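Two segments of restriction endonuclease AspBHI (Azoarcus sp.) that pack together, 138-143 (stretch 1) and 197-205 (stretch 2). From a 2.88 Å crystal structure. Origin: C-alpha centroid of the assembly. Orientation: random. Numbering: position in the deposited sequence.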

# COMPACT_ATOMS: atom_id res chain seq x y z
N GLY A 138 6.76 16.36 20.12
CA GLY A 138 5.64 17.17 19.69
C GLY A 138 4.44 17.18 20.61
O GLY A 138 4.40 16.49 21.63
N LEU A 139 3.45 17.99 20.24
CA LEU A 139 2.19 18.06 20.95
C LEU A 139 1.20 17.22 20.16
O LEU A 139 1.13 17.33 18.94
CB LEU A 139 1.72 19.51 21.02
CG LEU A 139 0.23 19.77 21.23
CD1 LEU A 139 -0.15 19.63 22.69
CD2 LEU A 139 -0.14 21.13 20.69
N ALA A 140 0.44 16.37 20.84
CA ALA A 140 -0.36 15.39 20.14
C ALA A 140 -1.83 15.37 20.53
O ALA A 140 -2.20 15.79 21.62
CB ALA A 140 0.25 14.00 20.30
N VAL A 141 -2.65 14.86 19.62
CA VAL A 141 -4.07 14.67 19.89
C VAL A 141 -4.47 13.21 19.65
O VAL A 141 -3.82 12.51 18.87
CB VAL A 141 -4.94 15.59 19.00
CG1 VAL A 141 -4.66 17.04 19.34
CG2 VAL A 141 -4.68 15.31 17.53
N PRO A 142 -5.52 12.74 20.33
CA PRO A 142 -6.02 11.37 20.13
C PRO A 142 -6.54 11.16 18.72
O PRO A 142 -7.17 12.05 18.15
CB PRO A 142 -7.18 11.28 21.11
CG PRO A 142 -6.87 12.28 22.16
CD PRO A 142 -6.22 13.41 21.44
N GLY A 143 -6.28 9.98 18.16
CA GLY A 143 -6.81 9.63 16.86
C GLY A 143 -5.87 9.95 15.71
O GLY A 143 -4.72 10.34 15.92
N ALA A 197 -2.63 29.03 23.33
CA ALA A 197 -2.78 27.73 22.69
C ALA A 197 -2.37 27.81 21.22
O ALA A 197 -2.78 28.74 20.51
CB ALA A 197 -4.21 27.23 22.81
N PRO A 198 -1.55 26.85 20.76
CA PRO A 198 -1.18 26.76 19.35
C PRO A 198 -2.41 26.68 18.46
O PRO A 198 -3.45 26.18 18.89
CB PRO A 198 -0.38 25.46 19.28
CG PRO A 198 0.22 25.35 20.64
CD PRO A 198 -0.82 25.88 21.59
N VAL A 199 -2.29 27.18 17.23
CA VAL A 199 -3.43 27.26 16.33
C VAL A 199 -4.01 25.88 16.04
O VAL A 199 -5.23 25.70 16.03
CB VAL A 199 -3.06 27.95 15.00
CG1 VAL A 199 -4.30 28.16 14.16
CG2 VAL A 199 -2.37 29.27 15.25
N ALA A 200 -3.13 24.91 15.81
CA ALA A 200 -3.56 23.54 15.51
C ALA A 200 -4.38 22.95 16.67
O ALA A 200 -5.36 22.22 16.45
CB ALA A 200 -2.36 22.67 15.19
N TRP A 201 -3.99 23.29 17.89
CA TRP A 201 -4.72 22.83 19.07
C TRP A 201 -6.12 23.42 19.14
O TRP A 201 -7.09 22.69 19.33
CB TRP A 201 -3.95 23.12 20.35
CG TRP A 201 -4.67 22.60 21.56
CD1 TRP A 201 -5.51 23.30 22.38
CD2 TRP A 201 -4.64 21.26 22.07
NE1 TRP A 201 -5.99 22.48 23.37
CE2 TRP A 201 -5.47 21.22 23.20
CE3 TRP A 201 -3.98 20.09 21.67
CZ2 TRP A 201 -5.67 20.06 23.95
CZ3 TRP A 201 -4.18 18.93 22.42
CH2 TRP A 201 -5.01 18.93 23.54
N ASN A 202 -6.23 24.74 18.99
CA ASN A 202 -7.54 25.39 19.02
C ASN A 202 -8.43 24.87 17.90
O ASN A 202 -9.63 24.65 18.09
CB ASN A 202 -7.41 26.91 18.91
CG ASN A 202 -6.85 27.54 20.17
OD1 ASN A 202 -7.13 27.09 21.28
ND2 ASN A 202 -6.04 28.58 20.00
N ALA A 203 -7.83 24.67 16.73
CA ALA A 203 -8.52 24.11 15.58
C ALA A 203 -9.09 22.75 15.93
O ALA A 203 -10.26 22.46 15.64
CB ALA A 203 -7.58 24.01 14.40
N TRP A 204 -8.27 21.91 16.56
CA TRP A 204 -8.74 20.59 16.96
C TRP A 204 -9.87 20.71 17.98
O TRP A 204 -10.84 19.94 17.94
CB TRP A 204 -7.60 19.72 17.50
CG TRP A 204 -8.08 18.35 17.90
CD1 TRP A 204 -8.33 17.29 17.08
CD2 TRP A 204 -8.39 17.91 19.23
NE1 TRP A 204 -8.77 16.22 17.81
CE2 TRP A 204 -8.82 16.57 19.13
CE3 TRP A 204 -8.35 18.52 20.49
CZ2 TRP A 204 -9.20 15.83 20.25
CZ3 TRP A 204 -8.73 17.79 21.59
CH2 TRP A 204 -9.15 16.46 21.47
N LEU A 205 -9.76 21.67 18.88
CA LEU A 205 -10.77 21.89 19.91
C LEU A 205 -12.13 22.24 19.31
O LEU A 205 -13.15 21.66 19.68
CB LEU A 205 -10.34 22.99 20.88
CG LEU A 205 -9.50 22.54 22.07
CD1 LEU A 205 -9.09 23.74 22.91
CD2 LEU A 205 -10.29 21.55 22.90

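The strand 138-142 runs alongside the helix 199-205 with their N-to-C directions only 8° apart, and the two axes approach to 10.0 Å. That spacing leaves room for side chains between the backbones, and no hydrogen bond crosses it; the contact, burying 300 Å² in all, rests on apolar packing.

Gly-138 makes no contact with the helix segment. Its phi/psi of 141/176 would jam a CB against the preceding carbonyl oxygen, so the backbone itself calls for glycine here.

Leu-139 points its CA-to-CB bond toward the helix. Leu-139 CD1 and CD2 lie 4.0 and 4.1 Å from CE3 of Trp-201, and CD2 also lies 4.2 Å from CG of Pro-198, the N-cap residue.

Ala-140 follows the alternation of an extended strand and directs its CB away, leaving Ala-140 CB 7.0 Å from CZ3 of Trp-201, its nearest atom in the other stretch. Its backbone still takes part: the carbonyl O sits 3.8 Å from CZ3 of Trp-201, near the plane of the indole and at its edge.

Val-141 again points toward the helix, and its CA is 8.1 Å from the CA of Trp-204, the nearest such pair. With chi1 at -63° (m), CG1 of Val-141 touches both tryptophans, 3.6 Å from CZ3 of Trp-201 and 3.8 Å from CD2 of Trp-204, in directions roughly at right angles. The second approach is a CH-pi contact: CG1 stands 4.0 Å from the centroid of the five-membered ring of Trp-204, 17° off the normal, hence over its face. Both indoles have chi1 in the t well, yet the CA-to-CB bond of Trp-201 points sideways and its ring end comes nearer, whereas that of Trp-204 points toward the strand.

Pro-142, whose CA-to-CB bond points sideways, extends the packing along Trp-204, with its CD 4.0 Å from CZ2 of Trp-204. Gly-143, beyond the strand, makes no contact.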